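Local coordinates for putative uncharacterized protein (Trichoplax adhaerens, PDB 5OI9) that probably takes part in centriole assembly, being the N-terminal domain of a STIL-family centrosomal protein, at residues Ile254-Ile259 against Gln283-Lys288; Ser20-Glu25 against Thr197-Leu202; Leu29-Gly34 against Tyr271-Cys276; Asn38-Ile43 against Arg345-Pro350. One frame throughout, in Å; residues are numbered along the deposited sequence.

Contact 1 of 4, residues Ile254-Ile259 against Gln283-Lys288; sequences IPLVGI and QRLTNK
This contact lies in a beta-alpha-beta crossover. Strand 256-264 leads into helix 270-281, and the chain then returns through 283-288 to the parallel, neighbouring strand 296-302. The N-terminal end of segment 254-259 meets that returning loop.

Backbone bonds come first. Leu256 N donates to Asn287 O at 2.9 Å, almost straight at 170°. The donor sits above the carbonyl plane, 26° out of it. The same oxygen receives a CA-H...O contact from Pro255 CA at 3.4 Å. A water adds a second link: it donates to Ile254 O at 2.8 Å and accepts from Asn287 N at 3.1 Å.

Two polar side chains of the loop bond to nearby backbone. Asn287 has CG anti to its backbone N, and its amide lies alongside the Pro255 ring. Its ND2 donates to O of Ser253, the residue before Ile254. Lys288 NZ reaches back to Tyr279 O in the last turn of the helix and to Ser282 O just after it.

Apolar packing is small. Leu256 and Leu285 cross at about a right angle, and Leu256 also touches Tyr279 of the helix. The closest carbons of the two leucines are Leu256 CD1 and Leu285 CD2, 3.8 Å apart.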
loop_
_atom_site.group_PDB
_atom_site.type_symbol
_atom_site.label_atom_id
_atom_site.label_comp_id
_atom_site.label_asym_id
_atom_site.label_seq_id
_atom_site.Cartn_x
_atom_site.Cartn_y
_atom_site.Cartn_z
ATOM N N ILE A 254 -16.019 -12.427 -17.160
ATOM C CA ILE A 254 -16.762 -13.433 -16.391
ATOM C C ILE A 254 -17.575 -12.727 -15.308
ATOM O O ILE A 254 -17.108 -11.716 -14.752
ATOM C CB ILE A 254 -15.793 -14.463 -15.790
ATOM C CG1 ILE A 254 -16.531 -15.705 -15.278
ATOM C CG2 ILE A 254 -14.941 -13.850 -14.680
ATOM C CD1 ILE A 254 -15.608 -16.793 -14.769
ATOM N N PRO A 255 -18.798 -13.168 -15.005
ATOM C CA PRO A 255 -19.590 -12.496 -13.959
ATOM C C PRO A 255 -18.993 -12.739 -12.579
ATOM O O PRO A 255 -18.926 -13.877 -12.110
ATOM C CB PRO A 255 -20.977 -13.133 -14.100
ATOM C CG PRO A 255 -20.722 -14.452 -14.754
ATOM C CD PRO A 255 -19.574 -14.216 -15.690
ATOM N N LEU A 256 -18.570 -11.660 -11.926
ATOM C CA LEU A 256 -17.885 -11.732 -10.644
ATOM C C LEU A 256 -18.782 -11.208 -9.532
ATOM O O LEU A 256 -19.533 -10.247 -9.725
ATOM C CB LEU A 256 -16.575 -10.939 -10.686
ATOM C CG LEU A 256 -15.513 -11.477 -11.649
ATOM C CD1 LEU A 256 -14.324 -10.535 -11.736
ATOM C CD2 LEU A 256 -15.066 -12.871 -11.214
ATOM N N VAL A 257 -18.697 -11.844 -8.363
ATOM C CA VAL A 257 -19.502 -11.476 -7.205
ATOM C C VAL A 257 -18.661 -11.171 -5.976
ATOM O O VAL A 257 -19.222 -10.900 -4.910
ATOM C CB VAL A 257 -20.541 -12.566 -6.874
ATOM C CG1 VAL A 257 -21.591 -12.655 -7.974
ATOM C CG2 VAL A 257 -19.847 -13.910 -6.670
ATOM N N GLY A 258 -17.339 -11.214 -6.084
ATOM C CA GLY A 258 -16.503 -10.939 -4.931
ATOM C C GLY A 258 -15.104 -11.494 -5.131
ATOM O O GLY A 258 -14.639 -11.657 -6.257
ATOM N N ILE A 259 -14.451 -11.774 -4.003
ATOM C CA ILE A 259 -13.041 -12.142 -3.970
ATOM C C ILE A 259 -12.832 -13.255 -2.953
ATOM O O ILE A 259 -13.674 -13.513 -2.092
ATOM C CB ILE A 259 -12.133 -10.945 -3.607
ATOM C CG1 ILE A 259 -12.481 -10.432 -2.206
ATOM C CG2 ILE A 259 -12.258 -9.836 -4.634
ATOM C CD1 ILE A 259 -11.585 -9.300 -1.718
ATOM N N GLN A 283 -11.189 -1.350 -13.287
ATOM C CA GLN A 283 -11.967 -1.261 -14.512
ATOM C C GLN A 283 -11.543 -2.303 -15.539
ATOM O O GLN A 283 -12.067 -2.306 -16.657
ATOM C CB GLN A 283 -11.865 0.151 -15.100
ATOM C CG GLN A 283 -12.500 1.212 -14.209
ATOM C CD GLN A 283 -12.324 2.620 -14.743
ATOM O OE1 GLN A 283 -11.898 2.818 -15.881
ATOM N NE2 GLN A 283 -12.650 3.610 -13.919
ATOM N N ARG A 284 -10.599 -3.180 -15.186
ATOM C CA ARG A 284 -10.301 -4.352 -15.997
ATOM C C ARG A 284 -11.337 -5.452 -15.816
ATOM O O ARG A 284 -11.442 -6.335 -16.673
ATOM C CB ARG A 284 -8.914 -4.902 -15.654
ATOM C CG ARG A 284 -7.783 -3.888 -15.767
ATOM C CD ARG A 284 -7.729 -3.275 -17.155
ATOM N NE ARG A 284 -6.520 -2.480 -17.345
ATOM C CZ ARG A 284 -6.285 -1.720 -18.409
ATOM N NH1 ARG A 284 -7.179 -1.645 -19.384
ATOM N NH2 ARG A 284 -5.156 -1.032 -18.496
ATOM N N LEU A 285 -12.088 -5.422 -14.717
ATOM C CA LEU A 285 -13.181 -6.360 -14.461
ATOM C C LEU A 285 -14.475 -5.654 -14.844
ATOM O O LEU A 285 -14.971 -4.804 -14.100
ATOM C CB LEU A 285 -13.197 -6.789 -12.997
ATOM C CG LEU A 285 -11.874 -7.204 -12.353
ATOM C CD1 LEU A 285 -12.026 -7.305 -10.840
ATOM C CD2 LEU A 285 -11.383 -8.522 -12.929
ATOM N N THR A 286 -15.030 -6.005 -16.003
ATOM C CA THR A 286 -16.177 -5.289 -16.546
ATOM C C THR A 286 -17.518 -5.928 -16.196
ATOM O O THR A 286 -18.560 -5.368 -16.550
ATOM C CB THR A 286 -16.057 -5.168 -18.072
ATOM O OG1 THR A 286 -16.226 -6.458 -18.674
ATOM C CG2 THR A 286 -14.694 -4.608 -18.463
ATOM N N ASN A 287 -17.530 -7.069 -15.510
ATOM C CA ASN A 287 -18.778 -7.778 -15.233
ATOM C C ASN A 287 -18.909 -8.085 -13.743
ATOM O O ASN A 287 -19.203 -9.211 -13.333
ATOM C CB ASN A 287 -18.871 -9.051 -16.066
ATOM C CG ASN A 287 -20.299 -9.516 -16.257
ATOM O OD1 ASN A 287 -21.245 -8.810 -15.905
ATOM N ND2 ASN A 287 -20.466 -10.704 -16.827
ATOM N N LYS A 288 -18.704 -7.064 -12.909
ATOM C CA LYS A 288 -18.844 -7.194 -11.458
ATOM C C LYS A 288 -20.314 -7.007 -11.107
ATOM O O LYS A 288 -20.762 -5.908 -10.779
ATOM C CB LYS A 288 -17.959 -6.183 -10.738
ATOM C CG LYS A 288 -16.466 -6.379 -10.971
ATOM C CD LYS A 288 -15.625 -5.361 -10.198
ATOM C CE LYS A 288 -15.676 -3.979 -10.836
ATOM N NZ LYS A 288 -14.777 -3.006 -10.139
HETATM O O HOH W 1 -15.586 -9.360 -14.854
#

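Contact 2 of 4, residues Ser20-Glu25 against Thr197-Leu202; sequences SKAQGE and TAVPIL
Ser20 comes near Ile201 through its carbonyl O; the serine OG bonds to Glu312 of strand 309-314. Lys21 contributes its carbonyl. A water lies 2.7 Å from Lys21 O and accepts from Leu202 N at 3.0 Å, so it links the two backbones. Ala22 puts its methyl against a branch of valine, with CB 3.6 Å from Val199 CG1.

Gln23 makes the direct polar link. Its N donates to Pro200 O at 2.8 Å with an angle of 169°, from 30° above the carbonyl plane. Its side chain bends at chi2 (-63°), which lays the amide across Leu202, with NE2 3.5 Å from CG of that leucine.

Gly24 is fully extended beside the proline ring. A CB on it would lie only 3.1 Å from Pro200 CG. Glu25 turns its carbonyl to the same ring, its O lying 3.3 Å from Pro200 CD. Beyond it the chain joins the sheet as edge strand 27-29, antiparallel to 196-200, where Ala198 bonds to Glu27. An alanine in place of Pro200 would lack the ring carbons that meet Gly24 and Glu25, and would probably loosen this lead-in.

Pro200 has no N-H to donate, so pairing here is confined to its carbonyl, and ring carbons meet the facing backbone instead.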
loop_
_atom_site.group_PDB
_atom_site.type_symbol
_atom_site.label_atom_id
_atom_site.label_comp_id
_atom_site.label_asym_id
_atom_site.label_seq_id
_atom_site.Cartn_x
_atom_site.Cartn_y
_atom_site.Cartn_z
ATOM N N SER A 20 -27.787 -12.863 3.339
ATOM C CA SER A 20 -27.029 -11.717 3.822
ATOM C C SER A 20 -27.272 -11.405 5.294
ATOM O O SER A 20 -26.780 -10.383 5.781
ATOM C CB SER A 20 -27.352 -10.480 2.980
ATOM O OG SER A 20 -26.773 -10.580 1.692
ATOM N N LYS A 21 -28.015 -12.249 6.008
ATOM C CA LYS A 21 -28.280 -11.991 7.418
ATOM C C LYS A 21 -26.976 -11.958 8.206
ATOM O O LYS A 21 -26.145 -12.864 8.098
ATOM C CB LYS A 21 -29.218 -13.054 7.991
ATOM C CG LYS A 21 -29.576 -12.828 9.453
ATOM C CD LYS A 21 -30.540 -13.884 9.969
ATOM C CE LYS A 21 -30.898 -13.636 11.429
ATOM N NZ LYS A 21 -31.864 -14.643 11.948
ATOM N N ALA A 22 -26.800 -10.903 8.998
ATOM C CA ALA A 22 -25.577 -10.734 9.771
ATOM C C ALA A 22 -25.465 -11.815 10.838
ATOM O O ALA A 22 -26.374 -11.997 11.655
ATOM C CB ALA A 22 -25.542 -9.349 10.415
ATOM N N GLN A 23 -24.343 -12.533 10.830
ATOM C CA GLN A 23 -24.068 -13.571 11.813
ATOM C C GLN A 23 -23.054 -13.125 12.859
ATOM O O GLN A 23 -22.553 -13.958 13.619
ATOM C CB GLN A 23 -23.580 -14.841 11.114
ATOM C CG GLN A 23 -24.565 -15.400 10.098
ATOM C CD GLN A 23 -25.875 -15.842 10.730
ATOM O OE1 GLN A 23 -25.933 -16.147 11.920
ATOM N NE2 GLN A 23 -26.934 -15.875 9.931
ATOM N N GLY A 24 -22.746 -11.837 12.912
ATOM C CA GLY A 24 -21.799 -11.326 13.885
ATOM C C GLY A 24 -21.672 -9.828 13.734
ATOM O O GLY A 24 -22.311 -9.209 12.878
ATOM N N GLU A 25 -20.831 -9.253 14.590
ATOM C CA GLU A 25 -20.598 -7.815 14.560
ATOM C C GLU A 25 -20.052 -7.378 13.206
ATOM O O GLU A 25 -19.236 -8.071 12.592
ATOM C CB GLU A 25 -19.613 -7.417 15.658
ATOM C CG GLU A 25 -20.246 -6.807 16.891
ATOM C CD GLU A 25 -19.211 -6.376 17.913
ATOM O OE1 GLU A 25 -18.040 -6.791 17.785
ATOM O OE2 GLU A 25 -19.566 -5.617 18.839
ATOM N N THR A 197 -17.101 -1.910 4.900
ATOM C CA THR A 197 -17.957 -2.543 5.895
ATOM C C THR A 197 -18.028 -4.040 5.617
ATOM O O THR A 197 -18.348 -4.454 4.499
ATOM C CB THR A 197 -19.360 -1.938 5.863
ATOM O OG1 THR A 197 -19.276 -0.514 5.996
ATOM C CG2 THR A 197 -20.212 -2.501 6.992
ATOM N N ALA A 198 -17.730 -4.853 6.629
ATOM C CA ALA A 198 -17.693 -6.302 6.477
ATOM C C ALA A 198 -18.619 -6.952 7.495
ATOM O O ALA A 198 -18.543 -6.653 8.690
ATOM C CB ALA A 198 -16.268 -6.838 6.639
ATOM N N VAL A 199 -19.469 -7.855 7.018
ATOM C CA VAL A 199 -20.488 -8.508 7.829
ATOM C C VAL A 199 -20.280 -10.015 7.729
ATOM O O VAL A 199 -20.270 -10.552 6.622
ATOM C CB VAL A 199 -21.913 -8.139 7.378
ATOM C CG1 VAL A 199 -22.923 -9.077 7.998
ATOM C CG2 VAL A 199 -22.228 -6.694 7.733
ATOM N N PRO A 200 -20.123 -10.730 8.842
ATOM C CA PRO A 200 -20.036 -12.193 8.764
ATOM C C PRO A 200 -21.374 -12.787 8.350
ATOM O O PRO A 200 -22.430 -12.383 8.843
ATOM C CB PRO A 200 -19.656 -12.610 10.193
ATOM C CG PRO A 200 -19.334 -11.338 10.931
ATOM C CD PRO A 200 -20.076 -10.246 10.230
ATOM N N ILE A 201 -21.325 -13.752 7.430
ATOM C CA ILE A 201 -22.524 -14.386 6.895
ATOM C C ILE A 201 -22.364 -15.902 6.952
ATOM O O ILE A 201 -21.281 -16.430 7.207
ATOM C CB ILE A 201 -22.835 -13.938 5.450
ATOM C CG1 ILE A 201 -21.733 -14.401 4.497
ATOM C CG2 ILE A 201 -23.006 -12.427 5.380
ATOM C CD1 ILE A 201 -22.033 -14.123 3.040
ATOM N N LEU A 202 -23.474 -16.597 6.703
ATOM C CA LEU A 202 -23.476 -18.051 6.692
ATOM C C LEU A 202 -22.663 -18.582 5.510
ATOM O O LEU A 202 -22.547 -17.915 4.478
ATOM C CB LEU A 202 -24.906 -18.582 6.615
ATOM C CG LEU A 202 -25.797 -18.378 7.842
ATOM C CD1 LEU A 202 -27.229 -18.785 7.532
ATOM C CD2 LEU A 202 -25.265 -19.164 9.028
HETATM O O HOH W 2 -26.107 -15.100 6.515
#

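Contact 3 of 4, residues Leu29-Gly34 against Tyr271-Cys276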
loop_
_atom_site.group_PDB
_atom_site.type_symbol
_atom_site.label_atom_id
_atom_site.label_comp_id
_atom_site.label_asym_id
_atom_site.label_seq_id
_atom_site.Cartn_x
_atom_site.Cartn_y
_atom_site.Cartn_z
ATOM N N LEU A 29 -12.953 -2.085 7.831
ATOM C CA LEU A 29 -11.622 -2.406 7.339
ATOM C C LEU A 29 -10.973 -1.168 6.740
ATOM O O LEU A 29 -11.629 -0.383 6.045
ATOM C CB LEU A 29 -11.684 -3.526 6.293
ATOM C CG LEU A 29 -12.489 -4.773 6.678
ATOM C CD1 LEU A 29 -12.428 -5.830 5.580
ATOM C CD2 LEU A 29 -12.002 -5.346 8.005
ATOM N N HIS A 30 -9.683 -0.992 7.017
ATOM C CA HIS A 30 -8.892 0.049 6.375
ATOM C C HIS A 30 -7.421 -0.315 6.486
ATOM O O HIS A 30 -7.016 -1.073 7.372
ATOM C CB HIS A 30 -9.148 1.433 6.983
ATOM C CG HIS A 30 -8.468 2.544 6.241
ATOM N ND1 HIS A 30 -7.232 3.034 6.603
ATOM C CD2 HIS A 30 -8.841 3.238 5.140
ATOM C CE1 HIS A 30 -6.879 3.994 5.765
ATOM N NE2 HIS A 30 -7.837 4.135 4.866
ATOM N N LEU A 31 -6.627 0.246 5.568
ATOM C CA LEU A 31 -5.197 -0.053 5.496
ATOM C C LEU A 31 -4.511 0.093 6.850
ATOM O O LEU A 31 -3.723 -0.767 7.258
ATOM C CB LEU A 31 -4.525 0.864 4.472
ATOM C CG LEU A 31 -3.007 0.704 4.383
ATOM C CD1 LEU A 31 -2.661 -0.592 3.675
ATOM C CD2 LEU A 31 -2.354 1.896 3.696
ATOM N N LEU A 32 -4.796 1.184 7.559
ATOM C CA LEU A 32 -4.099 1.514 8.793
ATOM C C LEU A 32 -4.929 1.204 10.033
ATOM O O LEU A 32 -4.657 1.755 11.104
ATOM C CB LEU A 32 -3.690 2.987 8.778
ATOM C CG LEU A 32 -2.830 3.406 7.582
ATOM C CD1 LEU A 32 -2.654 4.915 7.529
ATOM C CD2 LEU A 32 -1.481 2.708 7.631
ATOM N N LYS A 33 -5.924 0.324 9.914
ATOM C CA LYS A 33 -6.802 0.035 11.044
ATOM C C LYS A 33 -6.029 -0.609 12.187
ATOM O O LYS A 33 -6.098 -0.157 13.337
ATOM C CB LYS A 33 -7.949 -0.872 10.592
ATOM C CG LYS A 33 -9.233 -0.688 11.381
ATOM C CD LYS A 33 -9.817 0.692 11.131
ATOM C CE LYS A 33 -11.185 0.846 11.767
ATOM N NZ LYS A 33 -11.796 2.159 11.421
ATOM N N GLY A 34 -5.275 -1.670 11.886
ATOM C CA GLY A 34 -4.525 -2.370 12.914
ATOM C C GLY A 34 -3.444 -1.537 13.576
ATOM O O GLY A 34 -3.077 -1.812 14.724
ATOM N N TYR A 271 -3.977 -6.555 3.967
ATOM C CA TYR A 271 -4.057 -7.166 2.645
ATOM C C TYR A 271 -5.502 -7.442 2.241
ATOM O O TYR A 271 -5.832 -7.378 1.052
ATOM C CB TYR A 271 -3.243 -8.461 2.614
ATOM C CG TYR A 271 -3.259 -9.170 1.277
ATOM C CD1 TYR A 271 -2.354 -8.828 0.279
ATOM C CD2 TYR A 271 -4.172 -10.184 1.015
ATOM C CE1 TYR A 271 -2.362 -9.471 -0.941
ATOM C CE2 TYR A 271 -4.185 -10.834 -0.204
ATOM C CZ TYR A 271 -3.277 -10.473 -1.179
ATOM O OH TYR A 271 -3.283 -11.118 -2.394
ATOM N N VAL A 272 -6.369 -7.756 3.207
ATOM C CA VAL A 272 -7.770 -8.026 2.896
ATOM C C VAL A 272 -8.450 -6.767 2.374
ATOM O O VAL A 272 -9.127 -6.789 1.339
ATOM C CB VAL A 272 -8.495 -8.586 4.133
ATOM C CG1 VAL A 272 -9.976 -8.775 3.839
ATOM C CG2 VAL A 272 -7.857 -9.895 4.572
ATOM N N TRP A 273 -8.287 -5.655 3.093
ATOM C CA TRP A 273 -8.798 -4.373 2.622
ATOM C C TRP A 273 -8.225 -4.020 1.255
ATOM O O TRP A 273 -8.935 -3.482 0.397
ATOM C CB TRP A 273 -8.472 -3.288 3.644
ATOM C CG TRP A 273 -8.869 -1.899 3.248
ATOM C CD1 TRP A 273 -10.079 -1.301 3.450
ATOM C CD2 TRP A 273 -8.041 -0.921 2.606
ATOM N NE1 TRP A 273 -10.059 -0.015 2.964
ATOM C CE2 TRP A 273 -8.819 0.243 2.445
ATOM C CE3 TRP A 273 -6.719 -0.917 2.153
ATOM C CZ2 TRP A 273 -8.318 1.400 1.848
ATOM C CZ3 TRP A 273 -6.224 0.232 1.558
ATOM C CH2 TRP A 273 -7.022 1.372 1.410
ATOM N N SER A 274 -6.944 -4.332 1.030
ATOM C CA SER A 274 -6.318 -4.029 -0.253
ATOM C C SER A 274 -6.973 -4.810 -1.385
ATOM O O SER A 274 -7.175 -4.277 -2.483
ATOM C CB SER A 274 -4.821 -4.328 -0.190
ATOM O OG SER A 274 -4.184 -3.537 0.803
ATOM N N ALA A 275 -7.315 -6.078 -1.134
ATOM C CA ALA A 275 -8.011 -6.865 -2.146
ATOM C C ALA A 275 -9.406 -6.308 -2.410
ATOM O O ALA A 275 -9.841 -6.235 -3.566
ATOM C CB ALA A 275 -8.080 -8.327 -1.714
ATOM N N CYS A 276 -10.115 -5.901 -1.352
ATOM C CA CYS A 276 -11.435 -5.297 -1.521
ATOM C C CYS A 276 -11.359 -4.031 -2.366
ATOM O O CYS A 276 -12.156 -3.839 -3.292
ATOM C CB CYS A 276 -12.051 -4.986 -0.156
ATOM S SG CYS A 276 -12.404 -6.433 0.866
#
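This is a buried packing contact between the chain leaving strand 27-29 and one side of helix 270-281, near the centre of the chain. Trp273 carries most of it. Its CG is anti to the backbone N (chi1 176°), which sets the indole broadside to the backbone of His30 and Leu31. His30 CA makes a CH-pi contact, 3.5 Å from the centroid of the five-membered ring and 15° off the normal. Leu31 N lies over the same face, above the ring centre. Leu31 CB packs at 3.4 Å from Trp273 CZ3, and Leu29 CB at 4.0 Å from Trp273 CD1.

The backbone over the indole is the start of a type I beta turn, His30 to Lys33, closed by Lys33 N to His30 O at 3.1 Å. The histidine ring adds a bond within the turn: Leu32 N donates to His30 ND1 at 3.2 Å, straight at the hydrogen but from outside the ring plane. His30 and Trp273 lie side by side with their ring planes 53° apart. An alanine in place of Trp273 would lose the face that His30 and Leu31 cover, and would probably loosen the turn against the helix.

Both ring nitrogens that point elsewhere have partners: His30 NE2 bonds to Pro192 O, and Trp273 NE1 to Ala194 O. One residue back on the helix, Val272 CG1 meets Leu29 CD1 at 4.2 Å.

Contact 4 of 4, residues Asn38-Ile43 against Arg345-Pro350; sequences NLTIDI and RLQLVP
Ile41 O takes one N-H hydrogen bond and one weaker CA-H...O contact from the facing strand. Leu346 N gives the hydrogen bond, 2.7 Å at 167°, and Arg345 CA the weaker contact at 3.2 Å. Leu348 O is held in the same way, by Leu39 N at 2.6 Å and by a longer contact from Asn38 CA. The return bonds, Ile41 N to Leu346 O and Leu348 N to Leu39 O, complete the ladder.

Strands 39-43 and 345-348 are thus an antiparallel pair, with directions 161° apart. Leu39 with Leu348 and Ile41 with Leu346 are the hydrogen-bonded pairs. Thr40 with Gln347 and Asp42 with Arg345 are the non-hydrogen-bonded ones. Strand 39-44 has strand 85-97 on its other side, parallel to it, so the pair lies within a large mixed sheet.

The two faces differ. The leucines and Ile41 form an apolar one, where Ile41 CG1 meets Leu348 CD1 at 3.7 Å. There the leucines pack on strands 180-192 and 322-334, and Ile41 on strand 85-97. The other is polar. Arg345 grips Asp42 side-on, as a salt bridge: NE binds OD1 at 2.6 Å and NH2 binds OD2 at 2.7 Å. Each oxygen uses its syn lone pair, and the two planar groups are 14° apart. The arginine chain bends at chi3, and Thr40 CG2 lies over one face of its guanidinium. Gln347 bends at chi2 and splits its amide: NE2 donates to Thr40 OG1 at 2.9 Å, while OE1 accepts from Asn38 ND2 at 3.1 Å.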
loop_
_atom_site.group_PDB
_atom_site.type_symbol
_atom_site.label_atom_id
_atom_site.label_comp_id
_atom_site.label_asym_id
_atom_site.label_seq_id
_atom_site.Cartn_x
_atom_site.Cartn_y
_atom_site.Cartn_z
ATOM N N ASN A 38 -1.781 4.722 12.291
ATOM C CA ASN A 38 -0.399 5.187 12.327
ATOM C C ASN A 38 0.415 4.498 11.236
ATOM O O ASN A 38 0.384 3.269 11.112
ATOM C CB ASN A 38 0.209 4.921 13.711
ATOM C CG ASN A 38 1.641 5.425 13.854
ATOM O OD1 ASN A 38 2.500 5.175 13.006
ATOM N ND2 ASN A 38 1.909 6.117 14.957
ATOM N N LEU A 39 1.146 5.291 10.455
ATOM C CA LEU A 39 2.100 4.785 9.474
ATOM C C LEU A 39 3.505 5.173 9.921
ATOM O O LEU A 39 3.791 6.359 10.122
ATOM C CB LEU A 39 1.802 5.337 8.078
ATOM C CG LEU A 39 2.755 4.904 6.961
ATOM C CD1 LEU A 39 2.698 3.397 6.762
ATOM C CD2 LEU A 39 2.449 5.634 5.658
ATOM N N THR A 40 4.372 4.178 10.083
ATOM C CA THR A 40 5.733 4.383 10.562
ATOM C C THR A 40 6.707 4.307 9.393
ATOM O O THR A 40 6.625 3.389 8.569
ATOM C CB THR A 40 6.096 3.339 11.621
ATOM O OG1 THR A 40 5.324 3.570 12.807
ATOM C CG2 THR A 40 7.581 3.396 11.966
ATOM N N ILE A 41 7.625 5.268 9.325
ATOM C CA ILE A 41 8.663 5.316 8.300
ATOM C C ILE A 41 10.017 5.292 8.998
ATOM O O ILE A 41 10.294 6.150 9.846
ATOM C CB ILE A 41 8.534 6.571 7.419
ATOM C CG1 ILE A 41 7.100 6.741 6.911
ATOM C CG2 ILE A 41 9.519 6.519 6.257
ATOM C CD1 ILE A 41 6.629 5.644 5.985
ATOM N N ASP A 42 10.857 4.321 8.648
ATOM C CA ASP A 42 12.234 4.250 9.128
ATOM C C ASP A 42 13.175 4.466 7.949
ATOM O O ASP A 42 13.101 3.738 6.955
ATOM C CB ASP A 42 12.523 2.906 9.801
ATOM C CG ASP A 42 11.753 2.720 11.094
ATOM O OD1 ASP A 42 11.423 3.732 11.746
ATOM O OD2 ASP A 42 11.480 1.559 11.461
ATOM N N ILE A 43 14.055 5.460 8.065
ATOM C CA ILE A 43 14.971 5.849 6.998
ATOM C C ILE A 43 16.391 5.759 7.538
ATOM O O ILE A 43 16.723 6.420 8.528
ATOM C CB ILE A 43 14.683 7.270 6.488
ATOM C CG1 ILE A 43 13.194 7.451 6.191
ATOM C CG2 ILE A 43 15.519 7.576 5.251
ATOM C CD1 ILE A 43 12.847 8.837 5.695
ATOM N N ARG A 345 13.210 7.730 12.379
ATOM C CA ARG A 345 11.834 7.253 12.410
ATOM C C ARG A 345 10.876 8.432 12.341
ATOM O O ARG A 345 10.994 9.379 13.124
ATOM C CB ARG A 345 11.552 6.422 13.668
ATOM C CG ARG A 345 10.076 6.063 13.819
ATOM C CD ARG A 345 9.855 4.861 14.724
ATOM N NE ARG A 345 10.474 3.646 14.198
ATOM C CZ ARG A 345 10.211 2.419 14.639
ATOM N NH1 ARG A 345 9.330 2.232 15.611
ATOM N NH2 ARG A 345 10.826 1.374 14.103
ATOM N N LEU A 346 9.939 8.369 11.400
ATOM C CA LEU A 346 8.861 9.338 11.269
ATOM C C LEU A 346 7.527 8.638 11.484
ATOM O O LEU A 346 7.325 7.511 11.019
ATOM C CB LEU A 346 8.882 10.015 9.896
ATOM C CG LEU A 346 10.073 10.931 9.613
ATOM C CD1 LEU A 346 10.100 11.363 8.154
ATOM C CD2 LEU A 346 10.032 12.142 10.535
ATOM N N GLN A 347 6.625 9.310 12.195
ATOM C CA GLN A 347 5.292 8.800 12.487
ATOM C C GLN A 347 4.269 9.621 11.715
ATOM O O GLN A 347 4.267 10.855 11.801
ATOM C CB GLN A 347 5.003 8.870 13.990
ATOM C CG GLN A 347 6.015 8.134 14.860
ATOM C CD GLN A 347 5.780 6.636 14.894
ATOM O OE1 GLN A 347 4.919 6.149 15.626
ATOM N NE2 GLN A 347 6.550 5.897 14.103
ATOM N N LEU A 348 3.413 8.946 10.956
ATOM C CA LEU A 348 2.406 9.618 10.139
ATOM C C LEU A 348 1.035 9.060 10.499
ATOM O O LEU A 348 0.753 7.884 10.249
ATOM C CB LEU A 348 2.692 9.443 8.641
ATOM C CG LEU A 348 3.900 10.176 8.037
ATOM C CD1 LEU A 348 5.215 9.512 8.417
ATOM C CD2 LEU A 348 3.795 10.289 6.521
ATOM N N VAL A 349 0.195 9.900 11.097
ATOM C CA VAL A 349 -1.199 9.559 11.375
ATOM C C VAL A 349 -2.067 10.504 10.550
ATOM O O VAL A 349 -2.523 11.538 11.059
ATOM C CB VAL A 349 -1.520 9.648 12.876
ATOM C CG1 VAL A 349 -2.953 9.208 13.148
ATOM C CG2 VAL A 349 -0.544 8.800 13.681
ATOM N N PRO A 350 -2.305 10.199 9.279
ATOM C CA PRO A 350 -3.003 11.140 8.402
ATOM C C PRO A 350 -4.511 11.090 8.596
ATOM O O PRO A 350 -5.074 10.099 9.062
ATOM C CB PRO A 350 -2.616 10.655 7.001
ATOM C CG PRO A 350 -2.419 9.187 7.168
ATOM C CD PRO A 350 -1.897 8.973 8.569
#

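In the fold
From the N terminus the chain lays down the first segments of contacts 2, 3 and 4 in turn: 20-25, 29-34 and 38-43. Contact 2 closes first, at 197-202, and crosses both 3 and 4. Contact 1 then opens at 254-259. Contact 3 closes at 271-276 and crosses contact 1, which closes at 283-288. Contact 4 closes last, at 345-350; contact 1 is nested inside its loop, while contact 3 crosses it. Contacts 1 and 2 reach the seven-stranded sheet and contact 4 the larger one. Contact 3 lies between, touching contact 1 through Ile259 and Ala275, contact 2 through Leu29 and Ala198, and contact 4 through Leu32.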